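Local structure of hemolysin activator protein CdiB (Acinetobacter baumannii ACICU, 6WIL) at residues Leu21-Gln24 with Leu25-Leu29; Ala213-Lys216 with Val217-Asn220; Asn244-His247 with Leu248-Leu252; Ser324-Gly327 with Gln328-Thr331. The protein probably exports its partner CdiA toxin across the outer membrane, as the two-partner secretion (TpsB, Omp85 superfamily) transporter of contact-dependent growth inhibition. All blocks are in the same frame, centred on the assembly; numbering follows the deposited sequence.

Contact 1: Leu21-Gln24 with Leu25-Leu29; sequences LNQQ and LQDQL
Leu21 and Leu25 touch one turn apart on the N-terminal helix 8-27, which lies against strands of the beta barrel, consistent with the plug helix of TpsB transporters such as FhaC. The backbone bonds are those of an alpha helix. Leu25 N donates to Leu21 O at 3.1 Å, Gln26 N to Asn22 O at 3.0 Å and Asp27 N to Gln23 O at 2.9 Å. The next, from Gln28 N to Gln24 O, is bent and weak.

Apolar contact is confined to the leucines. CD1 of Leu21 meets CD1 of Leu25 at 4.1 Å, the two side chains crossing obliquely, and Leu25 CG also lies 3.4 Å from Leu21 O. Leucine suits both places because this side of the helix faces Phe272 of strand 266-279.

The polar side chains run along another side. Gln23, its CG anti to the backbone N (chi1 -166°), brings its CG to 3.8 Å from Asp27 OD2. That carboxylate is held mainly by a salt bridge to Arg422, while the amide oxygen of Gln26 accepts a bond from Gln276; both link helix to barrel wall. Glutamine's methylenes also pack against backbone oxygens: Gln26 CG lies 3.4 Å from Asn22 O, and Gln28 CG 3.3 Å from Gln24 O.

Contact 2: Ala213-Lys216 with Val217-Asn220; sequences ALQK and VNFN
Gln215 lays its side-chain amide across that of Asn218, the two flat groups stacked with planes only 13° apart while the side chains themselves cross at a slant. The chain of Gln215 is fully extended, with CG anti to the backbone N (chi1 180°), and this carries the amide past Lys216 to the carbonyl of Val217. There NE2 donates to Val217 O across a short 2.6 Å, the oxygen lying close to the plane of the glutamine amide and the bond reasonably straight at 156°. On the way, Gln215 CG passes 3.4 Å from the same Val217 O. Glutamine suits the position: it is long enough to span two residues, and it brings a donor to a carbonyl at the very start of a strand.

Lys216 sits at the bend, and its backbone is hydrogen-bonded to Asn243. Val217 stands on the surface, and Asn218 pairs through its backbone with Gly241. A little further on, the ring of Phe219 meets that of Tyr560, the last residue, where the first and last barrel strands come together. A short linker like this, leading from the strand 204-213 of a POTRA-type sheet straight into the first barrel strand, is typical of the Omp85 superfamily.

Contact 3: Asn244-His247 with Leu248-Leu252; sequences NPFH and LNDIL
Asp250 reaches back into the type I beta turn Asn244-His247, part of the loop joining barrel strands 232-243 and 251-261. From CB the torsion (chi1 45°) sets CG between the backbone N and the carbonyl carbon, a crowded position that aims the carboxylate at the turn. CG then comes 3.5 Å from Pro245 CD. Of the two oxygens, OD2 accepts from Phe246 N at 3.0 Å, using its syn lone pair in a fairly straight bond (155°); it also lies in plane at the edge of the Phe246 ring, 3.6 Å from CD2, and takes a further bond from the hydroxyl of Tyr275. OD1 accepts from Leu248 N at 2.9 Å, the donor standing well above the carboxylate plane.

Asn244 adds bonds of its own. Its backbone N donates to Asp250 O at 2.8 Å, and its OD1 accepts a weak bond from Asn249 N, also 2.8 Å. The ND2 groups of Asn244 and Asn249 both turn to Gln156 of helix 154-160, to its side-chain and backbone oxygens respectively. Asparagine suits both places, since each backbone takes the left-handed conformation that this residue tolerates well, and each amide can bond in addition. Pro245 fits the second position of the turn, where its ring fixes the required phi.

Buried, Asp250 thus offers its oxygens to two backbone N-H groups and one hydroxyl. Those donors would probably stabilise the charged carboxylate, and may partly offset its closeness to Asn244 OD1, another acceptor 3.2 Å from Asp250 OD1.

Contact 4: Ser324-Gly327 with Gln328-Thr331; sequences SRSG and QHKT
Ser324 and Thr331 pair across a tight beta hairpin, in which Gly327 and Gln328 form the turn between neighbouring barrel strands 308-326 and 329-346. The short strand pieces run antiparallel, at 167°. Thr331 N donates to Ser324 O at 2.7 Å, almost along the C=O axis, while the return bond from Ser324 N to Thr331 O is long and weak.

Side-chain hydrogen bonds gather on one face of the sheet, around the imidazole of His329. Its NE2 meets Ser324 OG at a short 2.5 Å, in the ring plane, and its ND1 meets Ser326 OG at 3.0 Å; either partner could be the donor in each. Bonds at both nitrogens should hold the ring's rotation; histidine suits the place because it offers a nitrogen to each serine hydroxyl. Ser326 OG also accepts from Gln328 N at 3.0 Å, in a nearly straight bond (171°), forming an ST turn.

Charged groups occupy the other face, where Arg325 and the extended Lys330 lie alongside each other, pointing the same way. Lys330 CD comes 3.9 Å from Arg325 NH1. The two cations share one anion: Arg325 NH2 and Lys330 NZ each form a salt bridge with Glu179 of helix 171-181, tying the hairpin to that helix.

Packing completes the histidine's setting: Arg325 CA sits over one face of the ring, 3.6 Å above its plane and displaced toward the rim.

Overall arrangement
Contacts 2, 3 and 4 belong to the one barrel and lie at the end facing the POTRA domains: contact 2 leads into the first strand, while contacts 3 and 4 are turns between later ones. Contacts 2 and 3, with centres 12 Å apart, touch where Lys216 NZ packs 4.2 Å from Asn244 CB. Contact 1, on the helix inside the barrel, meets contact 3 through Leu29 CD2 and Ile251 CD1, 3.5 Å apart, so the chain just after the helix packs against the start of strand 251-261. Contact 4 stands further round the rim, its centre about 25 Å from that of contact 3 and 19 Å from that of contact 1, and touches neither.

Contact 1: Leu21-Gln24 with Leu25-Leu29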
ATOM      1  N   LEU A  21       4.807  10.860   4.648  1.00 54.12           N
ATOM      2  CA  LEU A  21       4.850  10.188   5.944  1.00 51.15           C
ATOM      3  C   LEU A  21       3.818   9.070   6.029  1.00 45.31           C
ATOM      4  O   LEU A  21       4.114   7.985   6.541  1.00 42.51           O
ATOM      5  CB  LEU A  21       4.635  11.205   7.067  1.00 41.86           C
ATOM      6  CG  LEU A  21       4.331  10.653   8.466  1.00 44.62           C
ATOM      7  CD1 LEU A  21       5.488   9.823   8.996  1.00 38.54           C
ATOM      8  CD2 LEU A  21       3.991  11.781   9.433  1.00 54.82           C
ATOM      9  N   ASN A  22       2.599   9.318   5.542  1.00 43.42           N
ATOM     10  CA  ASN A  22       1.567   8.286   5.571  1.00 42.49           C
ATOM     11  C   ASN A  22       1.940   7.103   4.688  1.00 50.89           C
ATOM     12  O   ASN A  22       1.650   5.951   5.028  1.00 46.09           O
ATOM     13  CB  ASN A  22       0.222   8.867   5.137  1.00 50.06           C
ATOM     14  CG  ASN A  22      -0.654   9.247   6.309  1.00 60.04           C
ATOM     15  OD1 ASN A  22      -0.602   8.619   7.367  1.00 76.59           O
ATOM     16  ND2 ASN A  22      -1.470  10.278   6.127  1.00 55.10           N
ATOM     17  N   GLN A  23       2.580   7.369   3.549  1.00 47.05           N
ATOM     18  CA  GLN A  23       3.011   6.281   2.680  1.00 50.46           C
ATOM     19  C   GLN A  23       4.081   5.432   3.355  1.00 40.22           C
ATOM     20  O   GLN A  23       4.075   4.202   3.237  1.00 45.02           O
ATOM     21  CB  GLN A  23       3.525   6.841   1.353  1.00 45.34           C
ATOM     22  CG  GLN A  23       3.685   5.791   0.269  1.00 48.72           C
ATOM     23  CD  GLN A  23       2.361   5.153  -0.114  1.00 65.76           C
ATOM     24  OE1 GLN A  23       2.040   4.052   0.330  1.00 57.47           O
ATOM     25  NE2 GLN A  23       1.584   5.849  -0.941  1.00 66.59           N
ATOM     26  N   GLN A  24       5.008   6.074   4.073  1.00 51.27           N
ATOM     27  CA  GLN A  24       6.067   5.333   4.748  1.00 39.75           C
ATOM     28  C   GLN A  24       5.521   4.476   5.880  1.00 43.88           C
ATOM     29  O   GLN A  24       6.044   3.385   6.136  1.00 48.48           O
ATOM     30  CB  GLN A  24       7.128   6.298   5.277  1.00 60.57           C
ATOM     31  CG  GLN A  24       7.913   7.008   4.187  1.00 73.01           C
ATOM     32  CD  GLN A  24       8.794   8.118   4.727  1.00 73.77           C
ATOM     33  OE1 GLN A  24       8.849   8.353   5.935  1.00 77.58           O
ATOM     34  NE2 GLN A  24       9.485   8.813   3.830  1.00 89.34           N
ATOM     35  N   LEU A  25       4.477   4.942   6.567  1.00 42.05           N
ATOM     36  CA  LEU A  25       3.882   4.136   7.626  1.00 45.80           C
ATOM     37  C   LEU A  25       3.121   2.950   7.051  1.00 43.22           C
ATOM     38  O   LEU A  25       3.188   1.841   7.595  1.00 46.05           O
ATOM     39  CB  LEU A  25       2.963   4.995   8.493  1.00 40.88           C
ATOM     40  CG  LEU A  25       3.639   6.097   9.303  1.00 44.21           C
ATOM     41  CD1 LEU A  25       2.590   7.016   9.887  1.00 47.80           C
ATOM     42  CD2 LEU A  25       4.505   5.500  10.402  1.00 47.44           C
ATOM     43  N   GLN A  26       2.391   3.162   5.952  1.00 48.16           N
ATOM     44  CA  GLN A  26       1.698   2.051   5.308  1.00 47.62           C
ATOM     45  C   GLN A  26       2.687   1.034   4.761  1.00 44.24           C
ATOM     46  O   GLN A  26       2.454  -0.177   4.846  1.00 41.76           O
ATOM     47  CB  GLN A  26       0.784   2.564   4.195  1.00 47.13           C
ATOM     48  CG  GLN A  26      -0.432   3.315   4.706  1.00 48.88           C
ATOM     49  CD  GLN A  26      -1.037   2.661   5.938  1.00 71.20           C
ATOM     50  OE1 GLN A  26      -1.522   1.528   5.885  1.00 63.67           O
ATOM     51  NE2 GLN A  26      -0.998   3.371   7.059  1.00 51.60           N
ATOM     52  N   ASP A  27       3.807   1.502   4.207  1.00 43.09           N
ATOM     53  CA  ASP A  27       4.799   0.579   3.673  1.00 41.00           C
ATOM     54  C   ASP A  27       5.473  -0.244   4.762  1.00 47.63           C
ATOM     55  O   ASP A  27       6.030  -1.305   4.461  1.00 55.45           O
ATOM     56  CB  ASP A  27       5.851   1.344   2.867  1.00 47.39           C
ATOM     57  CG  ASP A  27       5.332   1.797   1.513  1.00 60.07           C
ATOM     58  OD1 ASP A  27       4.404   1.151   0.981  1.00 60.78           O
ATOM     59  OD2 ASP A  27       5.855   2.799   0.979  1.00 74.52           O
ATOM     60  N   GLN A  28       5.431   0.210   6.018  1.00 47.77           N
ATOM     61  CA  GLN A  28       6.074  -0.529   7.099  1.00 55.21           C
ATOM     62  C   GLN A  28       5.358  -1.833   7.429  1.00 48.23           C
ATOM     63  O   GLN A  28       5.955  -2.701   8.074  1.00 54.36           O
ATOM     64  CB  GLN A  28       6.158   0.338   8.354  1.00 39.81           C
ATOM     65  CG  GLN A  28       7.347   1.279   8.378  1.00 44.42           C
ATOM     66  CD  GLN A  28       7.242   2.317   9.481  1.00 49.34           C
ATOM     67  OE1 GLN A  28       6.866   2.007  10.614  1.00 55.03           O
ATOM     68  NE2 GLN A  28       7.558   3.563   9.147  1.00 50.42           N
ATOM     69  N   LEU A  29       4.107  -1.992   7.004  1.00 45.26           N
ATOM     70  CA  LEU A  29       3.327  -3.173   7.351  1.00 60.09           C
ATOM     71  C   LEU A  29       3.739  -4.342   6.464  1.00 77.14           C
ATOM     72  O   LEU A  29       3.585  -4.288   5.239  1.00 63.30           O
ATOM     73  CB  LEU A  29       1.836  -2.880   7.221  1.00 45.15           C
ATOM     74  CG  LEU A  29       1.377  -1.642   7.999  1.00 54.38           C
ATOM     75  CD1 LEU A  29      -0.138  -1.591   8.093  1.00 61.11           C
ATOM     76  CD2 LEU A  29       2.005  -1.592   9.384  1.00 55.55           C
TER

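Contact 2: Ala213-Lys216 with Val217-Asn220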
ATOM      1  N   ALA A 213       7.033 -11.480  19.699  1.00 43.79           N
ATOM      2  CA  ALA A 213       6.587 -10.094  19.680  1.00 40.84           C
ATOM      3  C   ALA A 213       7.690  -9.171  19.172  1.00 35.47           C
ATOM      4  O   ALA A 213       8.869  -9.350  19.487  1.00 40.61           O
ATOM      5  CB  ALA A 213       6.141  -9.665  21.077  1.00 29.74           C
ATOM      6  N   LEU A 214       7.297  -8.192  18.363  1.00 33.09           N
ATOM      7  CA  LEU A 214       8.222  -7.178  17.885  1.00 43.80           C
ATOM      8  C   LEU A 214       8.438  -6.117  18.958  1.00 36.29           C
ATOM      9  O   LEU A 214       7.626  -5.953  19.874  1.00 37.95           O
ATOM     10  CB  LEU A 214       7.698  -6.529  16.602  1.00 38.04           C
ATOM     11  CG  LEU A 214       7.413  -7.463  15.422  1.00 39.97           C
ATOM     12  CD1 LEU A 214       6.717  -6.712  14.296  1.00 38.01           C
ATOM     13  CD2 LEU A 214       8.701  -8.104  14.926  1.00 34.56           C
ATOM     14  N   GLN A 215       9.553  -5.395  18.836  1.00 45.87           N
ATOM     15  CA  GLN A 215       9.887  -4.341  19.789  1.00 42.77           C
ATOM     16  C   GLN A 215       8.704  -3.401  19.995  1.00 41.75           C
ATOM     17  O   GLN A 215       8.153  -2.854  19.035  1.00 45.74           O
ATOM     18  CB  GLN A 215      11.109  -3.566  19.295  1.00 38.34           C
ATOM     19  CG  GLN A 215      11.553  -2.429  20.199  1.00 43.19           C
ATOM     20  CD  GLN A 215      12.805  -1.750  19.681  1.00 51.95           C
ATOM     21  OE1 GLN A 215      13.657  -2.391  19.068  1.00 55.87           O
ATOM     22  NE2 GLN A 215      12.916  -0.448  19.916  1.00 51.37           N
ATOM     23  N   LYS A 216       8.312  -3.229  21.261  1.00 39.57           N
ATOM     24  CA  LYS A 216       7.062  -2.536  21.568  1.00 39.39           C
ATOM     25  C   LYS A 216       7.137  -1.051  21.231  1.00 34.57           C
ATOM     26  O   LYS A 216       6.158  -0.473  20.745  1.00 43.34           O
ATOM     27  CB  LYS A 216       6.699  -2.726  23.042  1.00 44.40           C
ATOM     28  CG  LYS A 216       6.569  -4.178  23.476  1.00 50.25           C
ATOM     29  CD  LYS A 216       5.306  -4.402  24.293  1.00 52.01           C
ATOM     30  CE  LYS A 216       4.067  -4.431  23.407  1.00 56.00           C
ATOM     31  NZ  LYS A 216       4.013  -5.653  22.550  1.00 52.74           N
ATOM     32  N   VAL A 217       8.276  -0.414  21.485  1.00 32.52           N
ATOM     33  CA  VAL A 217       8.416   1.030  21.333  1.00 28.50           C
ATOM     34  C   VAL A 217       9.589   1.307  20.406  1.00 45.27           C
ATOM     35  O   VAL A 217      10.693   0.799  20.625  1.00 45.21           O
ATOM     36  CB  VAL A 217       8.623   1.730  22.690  1.00 32.25           C
ATOM     37  CG1 VAL A 217       8.729   3.232  22.500  1.00 43.87           C
ATOM     38  CG2 VAL A 217       7.485   1.384  23.644  1.00 32.09           C
ATOM     39  N   ASN A 218       9.350   2.114  19.377  1.00 39.07           N
ATOM     40  CA  ASN A 218      10.362   2.436  18.385  1.00 49.95           C
ATOM     41  C   ASN A 218      10.490   3.943  18.261  1.00 39.70           C
ATOM     42  O   ASN A 218       9.488   4.662  18.249  1.00 42.04           O
ATOM     43  CB  ASN A 218      10.022   1.822  17.020  1.00 34.53           C
ATOM     44  CG  ASN A 218      10.060   0.311  17.043  1.00 55.69           C
ATOM     45  OD1 ASN A 218       9.147  -0.335  17.557  1.00 54.95           O
ATOM     46  ND2 ASN A 218      11.118  -0.265  16.482  1.00 65.50           N
ATOM     47  N   PHE A 219      11.728   4.415  18.173  1.00 40.43           N
ATOM     48  CA  PHE A 219      12.020   5.832  18.059  1.00 48.18           C
ATOM     49  C   PHE A 219      12.749   6.097  16.753  1.00 57.02           C
ATOM     50  O   PHE A 219      13.528   5.267  16.275  1.00 51.42           O
ATOM     51  CB  PHE A 219      12.869   6.330  19.232  1.00 51.40           C
ATOM     52  CG  PHE A 219      12.151   6.321  20.549  1.00 56.46           C
ATOM     53  CD1 PHE A 219      11.231   7.307  20.859  1.00 66.82           C
ATOM     54  CD2 PHE A 219      12.408   5.333  21.483  1.00 55.69           C
ATOM     55  CE1 PHE A 219      10.572   7.302  22.076  1.00 53.74           C
ATOM     56  CE2 PHE A 219      11.754   5.323  22.700  1.00 51.30           C
ATOM     57  CZ  PHE A 219      10.834   6.308  22.996  1.00 47.80           C
ATOM     58  N   ASN A 220      12.479   7.265  16.177  1.00 53.67           N
ATOM     59  CA  ASN A 220      13.139   7.710  14.954  1.00 61.30           C
ATOM     60  C   ASN A 220      13.356   9.210  15.065  1.00 58.94           C
ATOM     61  O   ASN A 220      12.389   9.977  15.089  1.00 56.02           O
ATOM     62  CB  ASN A 220      12.313   7.369  13.715  1.00 46.88           C
ATOM     63  CG  ASN A 220      12.286   5.888  13.430  1.00 65.30           C
ATOM     64  OD1 ASN A 220      13.155   5.366  12.734  1.00 80.66           O
ATOM     65  ND2 ASN A 220      11.288   5.196  13.971  1.00 69.07           N
TER

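Contact 3: Asn244-His247 with Leu248-Leu252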
ATOM      1  N   ASN A 244       1.369  -2.832  18.988  1.00 39.42           N
ATOM      2  CA  ASN A 244       0.356  -3.628  19.677  1.00 38.09           C
ATOM      3  C   ASN A 244       0.002  -3.065  21.054  1.00 37.26           C
ATOM      4  O   ASN A 244      -0.079  -3.835  22.020  1.00 35.89           O
ATOM      5  CB  ASN A 244       0.841  -5.076  19.812  1.00 32.18           C
ATOM      6  CG  ASN A 244      -0.300  -6.076  19.895  1.00 37.48           C
ATOM      7  OD1 ASN A 244      -1.376  -5.858  19.337  1.00 40.38           O
ATOM      8  ND2 ASN A 244      -0.065  -7.186  20.591  1.00 42.61           N
ATOM      9  N   PRO A 245      -0.253  -1.755  21.189  1.00 37.68           N
ATOM     10  CA  PRO A 245      -0.457  -1.202  22.541  1.00 40.78           C
ATOM     11  C   PRO A 245      -1.708  -1.720  23.230  1.00 41.45           C
ATOM     12  O   PRO A 245      -1.653  -2.054  24.419  1.00 42.01           O
ATOM     13  CB  PRO A 245      -0.528   0.311  22.291  1.00 46.14           C
ATOM     14  CG  PRO A 245      -1.056   0.427  20.912  1.00 38.47           C
ATOM     15  CD  PRO A 245      -0.481  -0.735  20.148  1.00 33.83           C
ATOM     16  N   PHE A 246      -2.838  -1.795  22.527  1.00 42.88           N
ATOM     17  CA  PHE A 246      -4.075  -2.307  23.101  1.00 32.15           C
ATOM     18  C   PHE A 246      -4.293  -3.789  22.805  1.00 40.38           C
ATOM     19  O   PHE A 246      -5.417  -4.281  22.949  1.00 34.11           O
ATOM     20  CB  PHE A 246      -5.269  -1.488  22.607  1.00 42.23           C
ATOM     21  CG  PHE A 246      -5.304  -0.090  23.150  1.00 45.52           C
ATOM     22  CD1 PHE A 246      -5.740   0.152  24.443  1.00 47.69           C
ATOM     23  CD2 PHE A 246      -4.903   0.980  22.370  1.00 48.59           C
ATOM     24  CE1 PHE A 246      -5.770   1.436  24.952  1.00 40.55           C
ATOM     25  CE2 PHE A 246      -4.933   2.269  22.871  1.00 49.29           C
ATOM     26  CZ  PHE A 246      -5.368   2.496  24.164  1.00 50.98           C
ATOM     27  N   HIS A 247      -3.238  -4.503  22.404  1.00 27.32           N
ATOM     28  CA  HIS A 247      -3.302  -5.940  22.120  1.00 41.97           C
ATOM     29  C   HIS A 247      -4.435  -6.267  21.153  1.00 38.84           C
ATOM     30  O   HIS A 247      -5.275  -7.135  21.403  1.00 48.63           O
ATOM     31  CB  HIS A 247      -3.428  -6.749  23.409  1.00 43.66           C
ATOM     32  CG  HIS A 247      -2.172  -6.776  24.218  1.00 50.36           C
ATOM     33  ND1 HIS A 247      -1.708  -5.676  24.908  1.00 38.21           N
ATOM     34  CD2 HIS A 247      -1.269  -7.762  24.429  1.00 36.72           C
ATOM     35  CE1 HIS A 247      -0.579  -5.987  25.517  1.00 53.25           C
ATOM     36  NE2 HIS A 247      -0.289  -7.246  25.242  1.00 43.13           N
ATOM     37  N   LEU A 248      -4.450  -5.551  20.032  1.00 44.44           N
ATOM     38  CA  LEU A 248      -5.447  -5.741  18.987  1.00 44.84           C
ATOM     39  C   LEU A 248      -4.779  -5.841  17.624  1.00 39.66           C
ATOM     40  O   LEU A 248      -5.398  -5.534  16.601  1.00 37.03           O
ATOM     41  CB  LEU A 248      -6.470  -4.605  18.998  1.00 48.35           C
ATOM     42  CG  LEU A 248      -7.414  -4.518  20.197  1.00 39.08           C
ATOM     43  CD1 LEU A 248      -8.222  -3.231  20.162  1.00 46.15           C
ATOM     44  CD2 LEU A 248      -8.335  -5.727  20.221  1.00 46.06           C
ATOM     45  N   ASN A 249      -3.512  -6.268  17.598  1.00 22.01           N
ATOM     46  CA  ASN A 249      -2.691  -6.217  16.389  1.00 34.46           C
ATOM     47  C   ASN A 249      -2.635  -4.795  15.841  1.00 42.70           C
ATOM     48  O   ASN A 249      -2.500  -4.578  14.635  1.00 40.21           O
ATOM     49  CB  ASN A 249      -3.193  -7.200  15.321  1.00 34.19           C
ATOM     50  CG  ASN A 249      -3.534  -8.564  15.896  1.00 30.56           C
ATOM     51  OD1 ASN A 249      -2.653  -9.306  16.321  1.00 36.33           O
ATOM     52  ND2 ASN A 249      -4.819  -8.900  15.908  1.00 32.63           N
ATOM     53  N   ASP A 250      -2.740  -3.818  16.738  1.00 37.99           N
ATOM     54  CA  ASP A 250      -2.828  -2.413  16.376  1.00 27.87           C
ATOM     55  C   ASP A 250      -1.448  -1.767  16.371  1.00 27.83           C
ATOM     56  O   ASP A 250      -0.489  -2.279  16.950  1.00 32.08           O
ATOM     57  CB  ASP A 250      -3.753  -1.668  17.338  1.00 39.36           C
ATOM     58  CG  ASP A 250      -3.490  -2.023  18.793  1.00 56.44           C
ATOM     59  OD1 ASP A 250      -3.090  -3.177  19.059  1.00 41.86           O
ATOM     60  OD2 ASP A 250      -3.688  -1.152  19.670  1.00 49.75           O
ATOM     61  N   ILE A 251      -1.358  -0.626  15.698  1.00 30.95           N
ATOM     62  CA  ILE A 251      -0.114   0.130  15.610  1.00 36.74           C
ATOM     63  C   ILE A 251      -0.432   1.602  15.813  1.00 29.95           C
ATOM     64  O   ILE A 251      -1.310   2.156  15.141  1.00 37.99           O
ATOM     65  CB  ILE A 251       0.602  -0.102  14.265  1.00 40.00           C
ATOM     66  CG1 ILE A 251       1.252  -1.486  14.257  1.00 43.56           C
ATOM     67  CG2 ILE A 251       1.641   0.977  14.013  1.00 27.90           C
ATOM     68  CD1 ILE A 251       1.617  -1.972  12.889  1.00 44.44           C
ATOM     69  N   LEU A 252       0.270   2.229  16.748  1.00 40.74           N
ATOM     70  CA  LEU A 252       0.110   3.643  17.050  1.00 30.39           C
ATOM     71  C   LEU A 252       1.396   4.368  16.681  1.00 37.99           C
ATOM     72  O   LEU A 252       2.482   3.981  17.127  1.00 36.83           O
ATOM     73  CB  LEU A 252      -0.222   3.853  18.528  1.00 27.93           C
ATOM     74  CG  LEU A 252      -0.304   5.299  19.027  1.00 36.92           C
ATOM     75  CD1 LEU A 252      -1.506   6.014  18.436  1.00 28.52           C
ATOM     76  CD2 LEU A 252      -0.350   5.333  20.549  1.00 38.98           C
TER

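Contact 4: Ser324-Gly327 with Gln328-Thr331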
ATOM      1  N   SER A 324      -9.838  -8.834  -3.099  1.00 46.82           N
ATOM      2  CA  SER A 324      -9.226  -9.890  -3.893  1.00 45.48           C
ATOM      3  C   SER A 324      -7.737  -9.958  -3.589  1.00 43.56           C
ATOM      4  O   SER A 324      -7.071  -8.924  -3.495  1.00 34.08           O
ATOM      5  CB  SER A 324      -9.439  -9.652  -5.392  1.00 46.51           C
ATOM      6  OG  SER A 324      -8.418 -10.272  -6.157  1.00 46.03           O
ATOM      7  N   ARG A 325      -7.219 -11.178  -3.458  1.00 37.25           N
ATOM      8  CA  ARG A 325      -5.794 -11.359  -3.225  1.00 43.23           C
ATOM      9  C   ARG A 325      -5.361 -12.723  -3.739  1.00 42.34           C
ATOM     10  O   ARG A 325      -6.180 -13.619  -3.960  1.00 43.58           O
ATOM     11  CB  ARG A 325      -5.441 -11.219  -1.742  1.00 34.59           C
ATOM     12  CG  ARG A 325      -5.940 -12.348  -0.866  1.00 32.46           C
ATOM     13  CD  ARG A 325      -5.352 -12.213   0.523  1.00 32.92           C
ATOM     14  NE  ARG A 325      -3.901 -12.375   0.494  1.00 39.94           N
ATOM     15  CZ  ARG A 325      -3.056 -11.689   1.255  1.00 46.38           C
ATOM     16  NH1 ARG A 325      -3.512 -10.774   2.101  1.00 43.94           N
ATOM     17  NH2 ARG A 325      -1.752 -11.909   1.157  1.00 43.69           N
ATOM     18  N   SER A 326      -4.054 -12.866  -3.917  1.00 44.85           N
ATOM     19  CA  SER A 326      -3.449 -14.138  -4.285  1.00 36.98           C
ATOM     20  C   SER A 326      -1.979 -14.081  -3.902  1.00 43.26           C
ATOM     21  O   SER A 326      -1.513 -13.119  -3.282  1.00 53.16           O
ATOM     22  CB  SER A 326      -3.605 -14.428  -5.780  1.00 47.02           C
ATOM     23  OG  SER A 326      -2.557 -13.811  -6.511  1.00 47.18           O
ATOM     24  N   GLY A 327      -1.241 -15.116  -4.302  1.00 51.12           N
ATOM     25  CA  GLY A 327       0.190 -15.132  -4.072  1.00 43.76           C
ATOM     26  C   GLY A 327       0.938 -14.031  -4.794  1.00 55.58           C
ATOM     27  O   GLY A 327       2.080 -13.735  -4.434  1.00 56.52           O
ATOM     28  N   GLN A 328       0.320 -13.404  -5.800  1.00 53.98           N
ATOM     29  CA  GLN A 328       0.998 -12.376  -6.578  1.00 61.87           C
ATOM     30  C   GLN A 328       0.250 -11.048  -6.627  1.00 59.95           C
ATOM     31  O   GLN A 328       0.697 -10.132  -7.332  1.00 54.18           O
ATOM     32  CB  GLN A 328       1.251 -12.870  -8.007  1.00 56.55           C
ATOM     33  CG  GLN A 328       1.938 -14.219  -8.073  1.00 66.20           C
ATOM     34  CD  GLN A 328       2.799 -14.375  -9.303  1.00 75.05           C
ATOM     35  OE1 GLN A 328       3.976 -14.013  -9.300  1.00 79.60           O
ATOM     36  NE2 GLN A 328       2.217 -14.916 -10.367  1.00 89.57           N
ATOM     37  N   HIS A 329      -0.863 -10.902  -5.911  1.00 41.16           N
ATOM     38  CA  HIS A 329      -1.572  -9.631  -5.969  1.00 58.32           C
ATOM     39  C   HIS A 329      -2.416  -9.440  -4.719  1.00 45.29           C
ATOM     40  O   HIS A 329      -2.778 -10.398  -4.032  1.00 47.72           O
ATOM     41  CB  HIS A 329      -2.442  -9.534  -7.230  1.00 34.95           C
ATOM     42  CG  HIS A 329      -3.837 -10.049  -7.052  1.00 31.99           C
ATOM     43  ND1 HIS A 329      -4.153 -11.387  -7.132  1.00 38.42           N
ATOM     44  CD2 HIS A 329      -5.002  -9.400  -6.816  1.00 40.91           C
ATOM     45  CE1 HIS A 329      -5.453 -11.542  -6.945  1.00 40.12           C
ATOM     46  NE2 HIS A 329      -5.991 -10.351  -6.753  1.00 35.17           N
ATOM     47  N   LYS A 330      -2.728  -8.173  -4.441  1.00 44.99           N
ATOM     48  CA  LYS A 330      -3.600  -7.788  -3.340  1.00 48.15           C
ATOM     49  C   LYS A 330      -4.367  -6.540  -3.751  1.00 43.50           C
ATOM     50  O   LYS A 330      -3.756  -5.545  -4.148  1.00 39.60           O
ATOM     51  CB  LYS A 330      -2.791  -7.534  -2.063  1.00 41.01           C
ATOM     52  CG  LYS A 330      -3.619  -7.226  -0.833  1.00 42.41           C
ATOM     53  CD  LYS A 330      -2.768  -7.361   0.425  1.00 62.50           C
ATOM     54  CE  LYS A 330      -3.448  -6.740   1.631  1.00 50.17           C
ATOM     55  NZ  LYS A 330      -2.658  -6.941   2.875  1.00 58.24           N
ATOM     56  N   THR A 331      -5.697  -6.601  -3.665  1.00 38.61           N
ATOM     57  CA  THR A 331      -6.570  -5.517  -4.094  1.00 37.42           C
ATOM     58  C   THR A 331      -7.543  -5.173  -2.977  1.00 40.29           C
ATOM     59  O   THR A 331      -8.106  -6.067  -2.338  1.00 33.33           O
ATOM     60  CB  THR A 331      -7.361  -5.894  -5.361  1.00 53.60           C
ATOM     61  OG1 THR A 331      -6.456  -6.255  -6.411  1.00 53.09           O
ATOM     62  CG2 THR A 331      -8.228  -4.727  -5.825  1.00 36.44           C
TER